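Local coordinates for probable thiamine pyrophosphokinase (Staphylococcus saprophyticus, PDB 3L8M), which probably transfers a diphosphate group from ATP to thiamine, yielding thiamine diphosphate, at residues Met1-Pro13 against Glu23-Leu35. Sequence-based numbering, arbitrary orientation.
Sequences MKANLLCGNRNLP and EHWIGIDRGTLIL
N4 N donates to H24 O and N4 O accepts from I26 N (2.7 Å); L6 repeats the pattern with I26 O and I28 N, joining strands 2-6 and 24-28 in parallel. Toward the start, a water bridges the two backbones, donating to K2 O and accepting from H24 N.

The polar cluster at this end centres on E23 OE1. K2, fully extended with CG anti to its backbone N (chi1 -179°), brings NZ to the syn side of that oxygen at 2.7 Å, a salt bridge. N4 ND2 reaches the anti lone pair of the same atom at 2.9 Å, the amide and carboxylate planes only 7° apart.

N4 also uses its CB, which sits over the six-membered ring of W25, 3.4 Å from the centroid, in a CH-pi contact. L35 CD2 lies against the opposite face, and the indole NE1 is tied to the carbonyl of H20.

On the other side of the sheet, L5 runs alongside I26, with CG 3.6 Å from I26 CB, while its CD2 meets I28 CG1; L78 and I82 of helix 77-87 cover L5. L6 instead points to the W25 side, and its CD2 touches I34 CB at 3.8 Å.

Past the strands, G31 at the start of helix 30-37 lays its backbone directly against the L6 carbonyl, its CA making a 3.2 Å C-H...O contact with L6 O. In this beta-alpha-beta unit (strand 2-6, helix 16-19, strand 24-28), L17 of the helix packs on W25, I34 and L35. Both donors probably stabilise the E23 carboxylate charge, and the ND2 bond fixes the rotation of the N4 amide, while apolar side chains pack on both sheet faces.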
loop_
_atom_site.group_PDB
_atom_site.type_symbol
_atom_site.label_atom_id
_atom_site.label_comp_id
_atom_site.label_asym_id
_atom_site.label_seq_id
_atom_site.Cartn_x
_atom_site.Cartn_y
_atom_site.Cartn_z
HETATM N N MSE A 1 3.158 1.147 -13.245
HETATM C CA MSE A 1 2.936 -0.033 -12.367
HETATM C C MSE A 1 3.997 -1.067 -12.718
HETATM O O MSE A 1 4.190 -1.383 -13.889
HETATM C CB MSE A 1 1.530 -0.596 -12.592
HETATM C CG MSE A 1 1.127 -1.672 -11.601
HETATM SE SE MSE A 1 -0.784 -1.927 -11.531
HETATM C CE MSE A 1 -0.998 -3.019 -13.099
ATOM N N LYS A 2 4.682 -1.583 -11.698
ATOM C CA LYS A 2 5.758 -2.549 -11.883
ATOM C C LYS A 2 5.454 -3.987 -11.445
ATOM O O LYS A 2 4.909 -4.222 -10.362
ATOM C CB LYS A 2 6.995 -2.052 -11.134
ATOM C CG LYS A 2 8.220 -2.945 -11.255
ATOM C CD LYS A 2 9.221 -2.573 -10.168
ATOM C CE LYS A 2 10.436 -3.486 -10.155
ATOM N NZ LYS A 2 11.199 -3.300 -8.892
ATOM N N ALA A 3 5.822 -4.953 -12.281
ATOM C CA ALA A 3 5.593 -6.350 -11.929
ATOM C C ALA A 3 6.878 -7.179 -12.022
ATOM O O ALA A 3 7.664 -7.028 -12.958
ATOM C CB ALA A 3 4.513 -6.955 -12.825
ATOM N N ASN A 4 7.086 -8.040 -11.030
ATOM C CA ASN A 4 8.252 -8.919 -10.984
ATOM C C ASN A 4 7.761 -10.337 -11.207
ATOM O O ASN A 4 6.797 -10.761 -10.577
ATOM C CB ASN A 4 8.933 -8.873 -9.617
ATOM C CG ASN A 4 9.467 -7.513 -9.280
ATOM O OD1 ASN A 4 10.314 -6.968 -9.995
ATOM N ND2 ASN A 4 8.976 -6.944 -8.182
ATOM N N LEU A 5 8.416 -11.063 -12.103
ATOM C CA LEU A 5 8.043 -12.448 -12.372
ATOM C C LEU A 5 9.131 -13.380 -11.882
ATOM O O LEU A 5 10.320 -13.112 -12.061
ATOM C CB LEU A 5 7.831 -12.690 -13.876
ATOM C CG LEU A 5 6.459 -12.327 -14.458
ATOM C CD1 LEU A 5 6.239 -10.821 -14.380
ATOM C CD2 LEU A 5 6.366 -12.828 -15.901
ATOM N N LEU A 6 8.729 -14.469 -11.240
ATOM C CA LEU A 6 9.696 -15.447 -10.794
ATOM C C LEU A 6 9.428 -16.747 -11.561
ATOM O O LEU A 6 8.322 -17.281 -11.507
ATOM C CB LEU A 6 9.576 -15.677 -9.290
ATOM C CG LEU A 6 10.665 -16.575 -8.695
ATOM C CD1 LEU A 6 12.036 -16.006 -9.048
ATOM C CD2 LEU A 6 10.490 -16.673 -7.174
ATOM N N CYS A 7 10.435 -17.231 -12.289
ATOM C CA CYS A 7 10.316 -18.474 -13.061
ATOM C C CYS A 7 11.014 -19.657 -12.403
ATOM O O CYS A 7 10.899 -20.775 -12.881
ATOM C CB CYS A 7 10.927 -18.327 -14.449
ATOM S SG CYS A 7 10.322 -16.970 -15.414
ATOM N N GLY A 8 11.743 -19.408 -11.319
ATOM C CA GLY A 8 12.459 -20.477 -10.647
ATOM C C GLY A 8 13.502 -19.920 -9.696
ATOM O O GLY A 8 13.515 -18.715 -9.453
ATOM N N ASN A 9 14.388 -20.773 -9.174
ATOM C CA ASN A 9 15.397 -20.319 -8.216
ATOM C C ASN A 9 16.864 -20.303 -8.668
ATOM O O ASN A 9 17.769 -20.258 -7.830
ATOM C CB ASN A 9 15.274 -21.139 -6.923
ATOM C CG ASN A 9 15.616 -22.603 -7.124
ATOM O OD1 ASN A 9 15.439 -23.154 -8.214
ATOM N ND2 ASN A 9 16.094 -23.249 -6.066
ATOM N N ARG A 10 17.109 -20.324 -9.976
ATOM C CA ARG A 10 18.486 -20.299 -10.486
ATOM C C ARG A 10 19.024 -18.889 -10.741
ATOM O O ARG A 10 18.358 -18.064 -11.363
ATOM C CB ARG A 10 18.596 -21.084 -11.793
ATOM C CG ARG A 10 18.555 -22.589 -11.657
ATOM C CD ARG A 10 18.532 -23.237 -13.036
ATOM N NE ARG A 10 18.329 -24.676 -12.945
ATOM C CZ ARG A 10 19.257 -25.532 -12.531
ATOM N NH1 ARG A 10 20.461 -25.093 -12.181
ATOM N NH2 ARG A 10 18.969 -26.824 -12.436
ATOM N N ASN A 11 20.239 -18.639 -10.253
ATOM C CA ASN A 11 20.941 -17.369 -10.424
ATOM C C ASN A 11 20.182 -16.131 -9.949
ATOM O O ASN A 11 20.437 -15.019 -10.414
ATOM C CB ASN A 11 21.330 -17.196 -11.897
ATOM C CG ASN A 11 22.100 -18.382 -12.438
ATOM O OD1 ASN A 11 22.992 -18.912 -11.775
ATOM N ND2 ASN A 11 21.767 -18.803 -13.649
ATOM N N LEU A 12 19.257 -16.316 -9.017
ATOM C CA LEU A 12 18.485 -15.186 -8.512
ATOM C C LEU A 12 19.361 -14.241 -7.717
ATOM O O LEU A 12 20.249 -14.685 -6.984
ATOM C CB LEU A 12 17.358 -15.666 -7.604
ATOM C CG LEU A 12 16.308 -16.544 -8.270
ATOM C CD1 LEU A 12 15.138 -16.704 -7.315
ATOM C CD2 LEU A 12 15.851 -15.902 -9.576
ATOM N N PRO A 13 19.146 -12.922 -7.871
ATOM C CA PRO A 13 19.969 -11.985 -7.100
ATOM C C PRO A 13 19.688 -12.317 -5.635
ATOM O O PRO A 13 18.533 -12.541 -5.252
ATOM C CB PRO A 13 19.417 -10.626 -7.520
ATOM C CG PRO A 13 19.003 -10.868 -8.966
ATOM C CD PRO A 13 18.319 -12.217 -8.869
ATOM N N GLU A 23 6.470 -5.565 -3.395
ATOM C CA GLU A 23 6.136 -5.206 -4.775
ATOM C C GLU A 23 5.179 -6.249 -5.368
ATOM O O GLU A 23 4.839 -7.218 -4.710
ATOM C CB GLU A 23 7.411 -5.091 -5.611
ATOM C CG GLU A 23 8.464 -4.236 -4.936
ATOM C CD GLU A 23 9.572 -3.795 -5.865
ATOM O OE1 GLU A 23 9.837 -4.496 -6.864
ATOM O OE2 GLU A 23 10.193 -2.748 -5.582
ATOM N N HIS A 24 4.724 -6.039 -6.595
ATOM C CA HIS A 24 3.807 -6.992 -7.219
ATOM C C HIS A 24 4.599 -8.164 -7.808
ATOM O O HIS A 24 5.476 -7.959 -8.659
ATOM C CB HIS A 24 3.014 -6.306 -8.334
ATOM C CG HIS A 24 2.262 -5.087 -7.894
ATOM N ND1 HIS A 24 1.133 -5.151 -7.102
ATOM C CD2 HIS A 24 2.480 -3.772 -8.134
ATOM C CE1 HIS A 24 0.690 -3.926 -6.874
ATOM N NE2 HIS A 24 1.488 -3.070 -7.489
ATOM N N TRP A 25 4.303 -9.384 -7.353
ATOM C CA TRP A 25 4.987 -10.568 -7.860
ATOM C C TRP A 25 4.060 -11.543 -8.576
ATOM O O TRP A 25 2.972 -11.853 -8.091
ATOM C CB TRP A 25 5.718 -11.317 -6.741
ATOM C CG TRP A 25 7.042 -10.717 -6.328
ATOM C CD1 TRP A 25 7.265 -9.803 -5.320
ATOM C CD2 TRP A 25 8.330 -11.008 -6.895
ATOM N NE1 TRP A 25 8.613 -9.517 -5.228
ATOM C CE2 TRP A 25 9.287 -10.241 -6.182
ATOM C CE3 TRP A 25 8.772 -11.840 -7.936
ATOM C CZ2 TRP A 25 10.658 -10.286 -6.478
ATOM C CZ3 TRP A 25 10.152 -11.880 -8.236
ATOM C CH2 TRP A 25 11.068 -11.106 -7.505
ATOM N N ILE A 26 4.527 -12.032 -9.724
ATOM C CA ILE A 26 3.804 -12.983 -10.567
ATOM C C ILE A 26 4.580 -14.311 -10.571
ATOM O O ILE A 26 5.800 -14.318 -10.755
ATOM C CB ILE A 26 3.746 -12.499 -12.046
ATOM C CG1 ILE A 26 3.271 -11.044 -12.137
ATOM C CG2 ILE A 26 2.868 -13.444 -12.862
ATOM C CD1 ILE A 26 1.887 -10.792 -11.597
ATOM N N GLY A 27 3.895 -15.429 -10.377
ATOM C CA GLY A 27 4.606 -16.700 -10.393
ATOM C C GLY A 27 4.477 -17.478 -11.707
ATOM O O GLY A 27 3.369 -17.661 -12.220
ATOM N N ILE A 28 5.608 -17.921 -12.258
ATOM C CA ILE A 28 5.619 -18.703 -13.493
ATOM C C ILE A 28 6.157 -20.094 -13.145
ATOM O O ILE A 28 7.311 -20.241 -12.724
ATOM C CB ILE A 28 6.542 -18.083 -14.590
ATOM C CG1 ILE A 28 6.164 -16.627 -14.866
ATOM C CG2 ILE A 28 6.402 -18.884 -15.893
ATOM C CD1 ILE A 28 4.746 -16.440 -15.422
ATOM N N ASP A 29 5.315 -21.109 -13.319
ATOM C CA ASP A 29 5.691 -22.490 -13.022
ATOM C C ASP A 29 6.213 -22.626 -11.595
ATOM O O ASP A 29 5.494 -22.318 -10.646
ATOM C CB ASP A 29 6.737 -22.976 -14.023
ATOM C CG ASP A 29 6.293 -22.781 -15.455
ATOM O OD1 ASP A 29 5.157 -23.192 -15.769
ATOM O OD2 ASP A 29 7.065 -22.218 -16.263
ATOM N N ARG A 30 7.453 -23.086 -11.443
ATOM C CA ARG A 30 8.062 -23.266 -10.123
ATOM C C ARG A 30 8.197 -21.964 -9.317
ATOM O O ARG A 30 8.266 -21.997 -8.090
ATOM C CB ARG A 30 9.442 -23.922 -10.259
ATOM C CG ARG A 30 9.416 -25.365 -10.727
ATOM C CD ARG A 30 10.834 -25.910 -10.887
ATOM N NE ARG A 30 10.843 -27.319 -11.277
ATOM C CZ ARG A 30 11.943 -28.055 -11.419
ATOM N NH1 ARG A 30 13.142 -27.521 -11.205
ATOM N NH2 ARG A 30 11.845 -29.331 -11.769
ATOM N N GLY A 31 8.251 -20.825 -10.001
ATOM C CA GLY A 31 8.347 -19.567 -9.289
ATOM C C GLY A 31 7.176 -19.426 -8.328
ATOM O O GLY A 31 7.334 -18.927 -7.216
ATOM N N THR A 32 6.002 -19.887 -8.744
ATOM C CA THR A 32 4.800 -19.805 -7.914
ATOM C C THR A 32 5.021 -20.334 -6.490
ATOM O O THR A 32 4.806 -19.616 -5.521
ATOM C CB THR A 32 3.618 -20.574 -8.567
ATOM O OG1 THR A 32 3.400 -20.079 -9.895
ATOM C CG2 THR A 32 2.347 -20.398 -7.763
ATOM N N LEU A 33 5.449 -21.585 -6.363
ATOM C CA LEU A 33 5.691 -22.166 -5.046
ATOM C C LEU A 33 6.807 -21.464 -4.260
ATOM O O LEU A 33 6.729 -21.374 -3.035
ATOM C CB LEU A 33 6.012 -23.661 -5.177
ATOM C CG LEU A 33 4.887 -24.579 -5.685
ATOM C CD1 LEU A 33 3.647 -24.380 -4.817
ATOM C CD2 LEU A 33 4.567 -24.277 -7.147
ATOM N N ILE A 34 7.843 -20.970 -4.946
ATOM C CA ILE A 34 8.929 -20.280 -4.243
ATOM C C ILE A 34 8.378 -18.984 -3.624
ATOM O O ILE A 34 8.747 -18.618 -2.505
ATOM C CB ILE A 34 10.125 -19.888 -5.176
ATOM C CG1 ILE A 34 10.686 -21.106 -5.924
ATOM C CG2 ILE A 34 11.225 -19.242 -4.346
ATOM C CD1 ILE A 34 11.001 -22.306 -5.053
ATOM N N LEU A 35 7.501 -18.288 -4.349
ATOM C CA LEU A 35 6.923 -17.044 -3.825
ATOM C C LEU A 35 6.153 -17.303 -2.535
ATOM O O LEU A 35 6.425 -16.688 -1.500
ATOM C CB LEU A 35 5.993 -16.390 -4.859
ATOM C CG LEU A 35 6.743 -15.725 -6.015
ATOM C CD1 LEU A 35 5.791 -15.208 -7.065
ATOM C CD2 LEU A 35 7.567 -14.588 -5.456
HETATM O O HOH W 1 5.654 -3.673 -7.906
#